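Local atomic coordinates of branched-chain alpha-ketoacid decarboxylase (Lactococcus lactis, PDB entry 2VBF), a protein that probably decarboxylates branched-chain and aromatic alpha-keto acids to aldehydes, using thiamine diphosphate and a magnesium ion as cofactors. Residues E399-F411 with D553-F565. Sequence-based numbering, arbitrary orientation.
Sequences EQGTSFFGASTIF and DAPKLLKKMGKLF. With TPP (thiamine diphosphate), chain F.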
ATOM      1  N   GLU A 399       9.696  -0.929  15.864  1.00 10.46           N
ATOM      2  CA  GLU A 399       9.232  -1.715  14.724  1.00 11.05           C
ATOM      3  C   GLU A 399       9.443  -3.216  14.944  1.00 12.26           C
ATOM      4  O   GLU A 399      10.388  -3.634  15.619  1.00 13.09           O
ATOM      5  CB  GLU A 399       9.985  -1.274  13.469  1.00 10.17           C
ATOM      6  CG  GLU A 399       9.504  -1.907  12.151  1.00 10.75           C
ATOM      7  CD  GLU A 399       8.033  -1.668  11.934  1.00 10.49           C
ATOM      8  OE1 GLU A 399       7.687  -0.623  11.354  1.00 13.01           O
ATOM      9  OE2 GLU A 399       7.230  -2.519  12.365  1.00 12.18           O
ATOM     10  N   GLN A 400       8.557  -4.018  14.361  1.00 10.83           N
ATOM     11  CA  GLN A 400       8.737  -5.474  14.307  1.00 11.57           C
ATOM     12  C   GLN A 400      10.133  -5.794  13.753  1.00 11.69           C
ATOM     13  O   GLN A 400      10.569  -5.201  12.767  1.00 12.10           O
ATOM     14  CB  GLN A 400       7.637  -6.122  13.451  1.00 12.72           C
ATOM     15  CG  GLN A 400       6.223  -5.962  14.036  1.00 12.79           C
ATOM     16  CD  GLN A 400       6.126  -6.493  15.455  1.00 14.04           C
ATOM     17  OE1 GLN A 400       6.218  -7.703  15.689  1.00 16.07           O
ATOM     18  NE2 GLN A 400       5.939  -5.590  16.418  1.00 12.24           N
ATOM     19  N   GLY A 401      10.806  -6.730  14.417  1.00 13.29           N
ATOM     20  CA  GLY A 401      12.227  -6.968  14.218  1.00 13.14           C
ATOM     21  C   GLY A 401      12.977  -6.847  15.526  1.00 11.82           C
ATOM     22  O   GLY A 401      12.388  -6.867  16.611  1.00 13.81           O
ATOM     23  N   THR A 402      14.300  -6.731  15.437  1.00 12.51           N
ATOM     24  CA  THR A 402      15.108  -6.632  16.656  1.00 12.51           C
ATOM     25  C   THR A 402      14.641  -5.468  17.529  1.00 11.61           C
ATOM     26  O   THR A 402      14.670  -5.579  18.749  1.00 13.08           O
ATOM     27  CB  THR A 402      16.624  -6.532  16.359  1.00 12.74           C
ATOM     28  OG1 THR A 402      16.928  -5.319  15.662  1.00 12.06           O
ATOM     29  CG2 THR A 402      17.089  -7.743  15.555  1.00 11.77           C
ATOM     30  N   SER A 403      14.218  -4.372  16.906  1.00 10.90           N
ATOM     31  CA  SER A 403      13.779  -3.175  17.659  1.00 11.62           C
ATOM     32  C   SER A 403      12.615  -3.467  18.619  1.00 12.75           C
ATOM     33  O   SER A 403      12.694  -3.166  19.816  1.00 11.01           O
ATOM     34  CB  SER A 403      13.403  -2.040  16.715  1.00 12.59           C
ATOM     35  OG  SER A 403      14.512  -1.528  16.003  1.00 11.93           O
ATOM     36  N   PHE A 404      11.536  -4.058  18.109  1.00 12.96           N
ATOM     37  CA  PHE A 404      10.393  -4.367  18.976  1.00 14.82           C
ATOM     38  C   PHE A 404      10.792  -5.311  20.095  1.00 15.59           C
ATOM     39  O   PHE A 404      10.476  -5.056  21.254  1.00 17.31           O
ATOM     40  CB  PHE A 404       9.216  -4.967  18.203  1.00 15.02           C
ATOM     41  CG  PHE A 404       8.046  -5.305  19.083  1.00 13.33           C
ATOM     42  CD1 PHE A 404       7.176  -4.320  19.485  1.00 16.53           C
ATOM     43  CD2 PHE A 404       7.852  -6.597  19.549  1.00 15.12           C
ATOM     44  CE1 PHE A 404       6.102  -4.615  20.304  1.00 14.63           C
ATOM     45  CE2 PHE A 404       6.777  -6.904  20.359  1.00 14.64           C
ATOM     46  CZ  PHE A 404       5.908  -5.908  20.754  1.00 14.82           C
ATOM     47  N   PHE A 405      11.479  -6.397  19.766  1.00 16.37           N
ATOM     48  CA  PHE A 405      11.798  -7.392  20.788  1.00 17.61           C
ATOM     49  C   PHE A 405      12.804  -6.893  21.830  1.00 18.51           C
ATOM     50  O   PHE A 405      12.690  -7.235  23.003  1.00 21.22           O
ATOM     51  CB  PHE A 405      12.185  -8.717  20.145  1.00 20.74           C
ATOM     52  CG  PHE A 405      11.030  -9.359  19.443  1.00 22.12           C
ATOM     53  CD1 PHE A 405       9.961  -9.865  20.178  1.00 23.87           C
ATOM     54  CD2 PHE A 405      10.970  -9.400  18.062  1.00 23.59           C
ATOM     55  CE1 PHE A 405       8.859 -10.436  19.540  1.00 23.19           C
ATOM     56  CE2 PHE A 405       9.878  -9.975  17.416  1.00 24.66           C
ATOM     57  CZ  PHE A 405       8.817 -10.486  18.158  1.00 23.83           C
ATOM     58  N   GLY A 406      13.724  -6.029  21.412  1.00 15.68           N
ATOM     59  CA  GLY A 406      14.618  -5.348  22.345  1.00 15.91           C
ATOM     60  C   GLY A 406      13.949  -4.276  23.188  1.00 15.05           C
ATOM     61  O   GLY A 406      14.092  -4.257  24.422  1.00 16.70           O
ATOM     62  N   ALA A 407      13.230  -3.370  22.529  1.00 13.86           N
ATOM     63  CA  ALA A 407      12.644  -2.226  23.218  1.00 13.55           C
ATOM     64  C   ALA A 407      11.485  -2.647  24.129  1.00 13.84           C
ATOM     65  O   ALA A 407      11.185  -1.957  25.105  1.00 15.01           O
ATOM     66  CB  ALA A 407      12.180  -1.177  22.218  1.00 14.63           C
ATOM     67  N   SER A 408      10.828  -3.762  23.811  1.00 14.23           N
ATOM     68  CA  SER A 408       9.594  -4.143  24.502  1.00 15.48           C
ATOM     69  C   SER A 408       9.812  -4.411  25.992  1.00 16.58           C
ATOM     70  O   SER A 408       8.895  -4.210  26.788  1.00 19.53           O
ATOM     71  CB  SER A 408       8.914  -5.356  23.846  1.00 14.94           C
ATOM     72  OG  SER A 408       9.663  -6.542  24.039  1.00 18.31           O
ATOM     73  N   THR A 409      11.015  -4.831  26.378  1.00 18.32           N
ATOM     74  CA  THR A 409      11.274  -5.163  27.799  1.00 20.09           C
ATOM     75  C   THR A 409      11.910  -4.030  28.610  1.00 21.21           C
ATOM     76  O   THR A 409      12.204  -4.214  29.795  1.00 22.96           O
ATOM     77  CB  THR A 409      12.139  -6.430  27.944  1.00 21.55           C
ATOM     78  OG1 THR A 409      13.280  -6.315  27.092  1.00 22.69           O
ATOM     79  CG2 THR A 409      11.318  -7.684  27.589  1.00 24.09           C
ATOM     80  N   ILE A 410      12.090  -2.863  28.001  1.00 18.66           N
ATOM     81  CA  ILE A 410      12.656  -1.734  28.744  0.50 19.25           C
ATOM     82  C   ILE A 410      11.598  -1.122  29.677  1.00 18.83           C
ATOM     83  O   ILE A 410      10.417  -1.015  29.341  1.00 19.82           O
ATOM     84  CB  ILE A 410      13.344  -0.673  27.825  0.50 19.27           C
ATOM     85  CG1 ILE A 410      12.336   0.272  27.165  0.50 19.38           C
ATOM     86  CG2 ILE A 410      14.234  -1.351  26.782  0.50 19.94           C
ATOM     87  CD1 ILE A 410      12.166   1.574  27.914  0.50 21.30           C
ATOM     88  N   PHE A 411      12.037  -0.772  30.888  1.00 19.22           N
ATOM     89  CA  PHE A 411      11.163  -0.102  31.848  1.00 17.67           C
ATOM     90  C   PHE A 411      11.120   1.365  31.492  1.00 17.60           C
ATOM     91  O   PHE A 411      12.153   2.041  31.456  1.00 17.90           O
ATOM     92  CB  PHE A 411      11.642  -0.278  33.294  1.00 16.99           C
ATOM     93  CG  PHE A 411      11.335  -1.625  33.862  1.00 16.86           C
ATOM     94  CD1 PHE A 411      10.168  -1.846  34.581  1.00 15.91           C
ATOM     95  CD2 PHE A 411      12.194  -2.686  33.663  1.00 17.94           C
ATOM     96  CE1 PHE A 411       9.871  -3.090  35.104  1.00 17.47           C
ATOM     97  CE2 PHE A 411      11.898  -3.954  34.188  1.00 17.95           C
ATOM     98  CZ  PHE A 411      10.736  -4.148  34.914  1.00 17.70           C
ATOM     99  N   ASP A 553      23.373 -10.655  14.965  1.00 18.16           N
ATOM    100  CA  ASP A 553      23.097 -10.211  16.330  1.00 17.88           C
ATOM    101  C   ASP A 553      21.600  -9.967  16.538  1.00 17.77           C
ATOM    102  O   ASP A 553      20.978  -9.203  15.807  1.00 16.08           O
ATOM    103  CB  ASP A 553      23.891  -8.939  16.604  1.00 18.37           C
ATOM    104  CG  ASP A 553      23.852  -8.497  18.060  1.00 17.71           C
ATOM    105  OD1 ASP A 553      23.421  -9.264  18.942  1.00 20.44           O
ATOM    106  OD2 ASP A 553      24.262  -7.343  18.299  1.00 19.04           O
ATOM    107  N   ALA A 554      21.038 -10.632  17.534  1.00 18.81           N
ATOM    108  CA  ALA A 554      19.635 -10.447  17.908  1.00 18.48           C
ATOM    109  C   ALA A 554      19.521 -10.350  19.431  1.00 19.35           C
ATOM    110  O   ALA A 554      20.261 -11.031  20.141  1.00 19.67           O
ATOM    111  CB  ALA A 554      18.812 -11.603  17.403  1.00 18.96           C
ATOM    112  N   PRO A 555      18.596  -9.518  19.933  1.00 19.10           N
ATOM    113  CA  PRO A 555      18.412  -9.415  21.378  1.00 19.27           C
ATOM    114  C   PRO A 555      17.954 -10.749  21.957  1.00 20.46           C
ATOM    115  O   PRO A 555      17.301 -11.530  21.266  1.00 17.06           O
ATOM    116  CB  PRO A 555      17.328  -8.342  21.525  1.00 19.99           C
ATOM    117  CG  PRO A 555      16.601  -8.372  20.249  1.00 19.19           C
ATOM    118  CD  PRO A 555      17.631  -8.677  19.204  1.00 19.01           C
ATOM    119  N   LYS A 556      18.316 -11.014  23.210  1.00 20.29           N
ATOM    120  CA  LYS A 556      18.008 -12.301  23.846  1.00 22.75           C
ATOM    121  C   LYS A 556      16.563 -12.751  23.645  1.00 21.44           C
ATOM    122  O   LYS A 556      16.318 -13.918  23.347  1.00 22.80           O
ATOM    123  CB  LYS A 556      18.348 -12.257  25.342  1.00 24.79           C
ATOM    124  CG  LYS A 556      19.842 -12.290  25.602  1.00 26.51           C
ATOM    125  CD  LYS A 556      20.193 -12.320  27.084  1.00 28.22           C
ATOM    126  CE  LYS A 556      21.700 -12.519  27.292  1.00 29.97           C
ATOM    127  NZ  LYS A 556      22.501 -11.299  26.973  1.00 32.82           N
ATOM    128  N   LEU A 557      15.609 -11.836  23.780  1.00 22.07           N
ATOM    129  CA  LEU A 557      14.193 -12.206  23.638  1.00 22.30           C
ATOM    130  C   LEU A 557      13.914 -12.767  22.239  1.00 21.74           C
ATOM    131  O   LEU A 557      13.181 -13.749  22.105  1.00 22.62           O
ATOM    132  CB  LEU A 557      13.255 -11.024  23.937  1.00 22.69           C
ATOM    133  CG  LEU A 557      11.744 -11.322  23.905  1.00 22.68           C
ATOM    134  CD1 LEU A 557      11.406 -12.473  24.844  1.00 24.16           C
ATOM    135  CD2 LEU A 557      10.920 -10.087  24.266  1.00 23.33           C
ATOM    136  N   LEU A 558      14.501 -12.152  21.211  1.00 21.18           N
ATOM    137  CA  LEU A 558      14.259 -12.568  19.825  1.00 22.08           C
ATOM    138  C   LEU A 558      14.978 -13.874  19.497  1.00 22.29           C
ATOM    139  O   LEU A 558      14.484 -14.680  18.708  1.00 21.08           O
ATOM    140  CB  LEU A 558      14.665 -11.472  18.827  1.00 22.63           C
ATOM    141  CG  LEU A 558      14.531 -11.793  17.333  1.00 23.50           C
ATOM    142  CD1 LEU A 558      13.133 -12.321  17.010  1.00 23.78           C
ATOM    143  CD2 LEU A 558      14.843 -10.569  16.497  1.00 21.42           C
ATOM    144  N   LYS A 559      16.142 -14.091  20.099  1.00 22.53           N
ATOM    145  CA  LYS A 559      16.838 -15.360  19.917  1.00 24.32           C
ATOM    146  C   LYS A 559      15.919 -16.514  20.313  1.00 24.36           C
ATOM    147  O   LYS A 559      15.914 -17.558  19.663  1.00 24.72           O
ATOM    148  CB  LYS A 559      18.135 -15.398  20.729  1.00 25.49           C
ATOM    149  CG  LYS A 559      19.220 -14.487  20.173  1.00 27.42           C
ATOM    150  CD  LYS A 559      20.556 -14.698  20.866  1.00 29.07           C
ATOM    151  CE  LYS A 559      21.243 -16.003  20.447  1.00 31.95           C
ATOM    152  NZ  LYS A 559      21.477 -16.089  18.973  1.00 33.00           N
ATOM    153  N   LYS A 560      15.122 -16.309  21.360  1.00 23.62           N
ATOM    154  CA  LYS A 560      14.187 -17.329  21.832  1.00 24.02           C
ATOM    155  C   LYS A 560      12.918 -17.360  20.985  1.00 23.28           C
ATOM    156  O   LYS A 560      12.459 -18.420  20.577  1.00 21.02           O
ATOM    157  CB  LYS A 560      13.839 -17.089  23.298  1.00 25.07           C
ATOM    158  CG  LYS A 560      15.050 -17.123  24.228  1.00 26.51           C
ATOM    159  CD  LYS A 560      14.666 -16.786  25.654  1.00 28.22           C
ATOM    160  CE  LYS A 560      15.877 -16.800  26.581  1.00 30.47           C
ATOM    161  NZ  LYS A 560      16.503 -18.165  26.656  1.00 33.51           N
ATOM    162  N   MET A 561      12.368 -16.184  20.707  1.00 21.95           N
ATOM    163  CA  MET A 561      11.094 -16.089  19.989  1.00 22.75           C
ATOM    164  C   MET A 561      11.189 -16.517  18.518  1.00 22.88           C
ATOM    165  O   MET A 561      10.211 -17.031  17.936  1.00 21.46           O
ATOM    166  CB  MET A 561      10.564 -14.660  20.090  1.00 23.24           C
ATOM    167  CG  MET A 561       9.121 -14.539  19.746  1.00 25.72           C
ATOM    168  SD  MET A 561       8.034 -15.371  20.915  1.00 27.34           S
ATOM    169  CE  MET A 561       6.606 -15.624  19.848  1.00 26.50           C
ATOM    170  N   GLY A 562      12.349 -16.283  17.909  1.00 22.66           N
ATOM    171  CA  GLY A 562      12.601 -16.692  16.524  1.00 22.78           C
ATOM    172  C   GLY A 562      12.368 -18.182  16.344  1.00 22.99           C
ATOM    173  O   GLY A 562      11.748 -18.612  15.366  1.00 22.36           O
ATOM    174  N   LYS A 563      12.859 -18.964  17.306  1.00 22.51           N
ATOM    175  CA  LYS A 563      12.741 -20.416  17.244  1.00 22.83           C
ATOM    176  C   LYS A 563      11.299 -20.870  17.501  1.00 21.86           C
ATOM    177  O   LYS A 563      10.854 -21.881  16.960  1.00 22.13           O
ATOM    178  CB  LYS A 563      13.730 -21.057  18.228  1.00 24.86           C
ATOM    179  CG  LYS A 563      15.205 -20.713  17.931  1.00 26.19           C
ATOM    180  CD  LYS A 563      15.651 -21.273  16.579  1.00 28.63           C
ATOM    181  CE  LYS A 563      17.061 -20.838  16.169  1.00 29.02           C
ATOM    182  NZ  LYS A 563      17.066 -19.674  15.222  1.00 29.36           N
ATOM    183  N   LEU A 564      10.559 -20.100  18.298  1.00 21.79           N
ATOM    184  CA  LEU A 564       9.165 -20.415  18.578  1.00 20.82           C
ATOM    185  C   LEU A 564       8.274 -20.090  17.382  1.00 20.77           C
ATOM    186  O   LEU A 564       7.326 -20.833  17.110  1.00 20.11           O
ATOM    187  CB  LEU A 564       8.685 -19.691  19.837  1.00 19.66           C
ATOM    188  CG  LEU A 564       9.450 -20.070  21.112  1.00 20.12           C
ATOM    189  CD1 LEU A 564       8.953 -19.270  22.316  1.00 20.47           C
ATOM    190  CD2 LEU A 564       9.328 -21.571  21.367  1.00 21.18           C
ATOM    191  N   PHE A 565       8.561 -18.987  16.680  1.00 19.74           N
ATOM    192  CA  PHE A 565       7.883 -18.709  15.411  1.00 19.52           C
ATOM    193  C   PHE A 565       8.148 -19.836  14.401  1.00 19.28           C
ATOM    194  O   PHE A 565       7.230 -20.291  13.714  1.00 17.82           O
ATOM    195  CB  PHE A 565       8.347 -17.384  14.794  1.00 20.38           C
ATOM    196  CG  PHE A 565       7.770 -16.140  15.446  1.00 19.88           C
ATOM    197  CD1 PHE A 565       6.394 -15.970  15.593  1.00 20.71           C
ATOM    198  CD2 PHE A 565       8.610 -15.099  15.825  1.00 20.53           C
ATOM    199  CE1 PHE A 565       5.872 -14.805  16.173  1.00 19.82           C
ATOM    200  CE2 PHE A 565       8.098 -13.932  16.389  1.00 20.52           C
ATOM    201  CZ  PHE A 565       6.719 -13.792  16.565  1.00 20.29           C
TER
HETATM  202  N1' TPP F1551       5.707  -7.400   5.043  1.00 11.52           N
HETATM  203  C2' TPP F1551       4.951  -6.644   5.902  1.00 12.26           C
HETATM  204  CM2 TPP F1551       4.127  -5.517   5.347  1.00 11.19           C
HETATM  205  N3' TPP F1551       4.956  -6.943   7.242  1.00 11.29           N
HETATM  206  C4' TPP F1551       5.704  -7.991   7.733  1.00 11.75           C
HETATM  207  N4' TPP F1551       5.662  -8.249   9.019  1.00 10.13           N
HETATM  208  C5' TPP F1551       6.499  -8.752   6.868  1.00 12.35           C
HETATM  209  C6' TPP F1551       6.494  -8.452   5.512  1.00 12.21           C
HETATM  210  C7' TPP F1551       7.359  -9.886   7.377  1.00 13.32           C
HETATM  211  N3  TPP F1551       8.460  -9.416   8.212  1.00 13.38           N
HETATM  212  C2  TPP F1551       8.481  -9.358   9.594  1.00 16.74           C
HETATM  213  S1  TPP F1551       9.843  -8.801  10.264  1.00 15.66           S
HETATM  214  C5  TPP F1551      10.500  -8.646   8.790  1.00 14.15           C
HETATM  215  C4  TPP F1551       9.666  -9.012   7.733  1.00 14.36           C
HETATM  216  CM4 TPP F1551      10.039  -8.966   6.276  1.00 13.96           C
HETATM  217  C6  TPP F1551      11.930  -8.151   8.703  1.00 13.99           C
HETATM  218  C7  TPP F1551      12.163  -6.770   9.297  1.00 13.21           C
HETATM  219  O7  TPP F1551      13.526  -6.484   9.095  1.00 13.65           O
HETATM  220  PA  TPP F1551      14.219  -5.192   9.723  1.00 12.75           P
HETATM  221  O1A TPP F1551      13.288  -4.001   9.696  1.00 13.29           O
HETATM  222  O2A TPP F1551      15.500  -4.937   8.952  1.00 11.02           O
HETATM  223  O3A TPP F1551      14.417  -5.616  11.271  1.00 11.54           O
HETATM  224  PB  TPP F1551      15.678  -6.387  11.943  1.00 13.16           P
HETATM  225  O1B TPP F1551      15.121  -7.651  12.533  1.00 13.07           O
HETATM  226  O2B TPP F1551      16.159  -5.478  13.038  1.00 12.24           O
HETATM  227  O3B TPP F1551      16.752  -6.639  10.921  1.00 12.75           O
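Phe-405 of the short helix 402-407 packs into the side of the helix in 553-565, the two axes passing 8.5 Å apart at 118° between their directions, and CA of Gly-406 coming within 5.6 Å of CA of Pro-555. The ring is a knob in a hole formed by Leu-557, Leu-558, Met-561 and Phe-565. With CG anti to its carbonyl carbon (chi1 -67°), the ring extends along the C-terminal helix: Phe-405 CD2 meets Leu-558 CD1 at 3.8 Å, CE1 touches Met-561 CG, and CZ reaches Phe-565 CE2 at 3.9 Å, arriving at the edge of the Phe-565 ring in its plane. Leu-557 CD2 lies at the edge of the Phe-405 ring and 3.6 Å from Phe-405 O, while Phe-404 CD2 sits over the centre of one ring face. Phe-565 also meets the ring of His-135 of the second subunit.

At the other end, Thr-402 presents a hydrocarbon side to Pro-555 and Leu-558, with CB 3.7 Å from Pro-555 CD and CG2 3.7 Å from Leu-558 CD2. A chi1 of 65° turns Thr-402 OG1 to the diphosphate, where it donates to TPP O2B at 2.7 Å; the backbone N of Thr-402 hydrogen-bonds to both O1B and O2B. A valine here would probably leave TPP O2B without its hydroxyl donor, with only the longer bond from the backbone N still holding that oxygen from this residue. Gly-401, the N-cap, lies against the diphosphate, its CA close to TPP O1B, and has no side chain to intrude on TPP O3A.

The cofactor's terminal phosphate thus meets the N-terminal end of helix 402-407, whose dipole would be expected to favour the negative charge. The arrangement belongs to the C-terminal diphosphate-binding domain of thiamine diphosphate enzymes, with the chain's last helix packed against the helix that follows strand 394-398 of its parallel sheet.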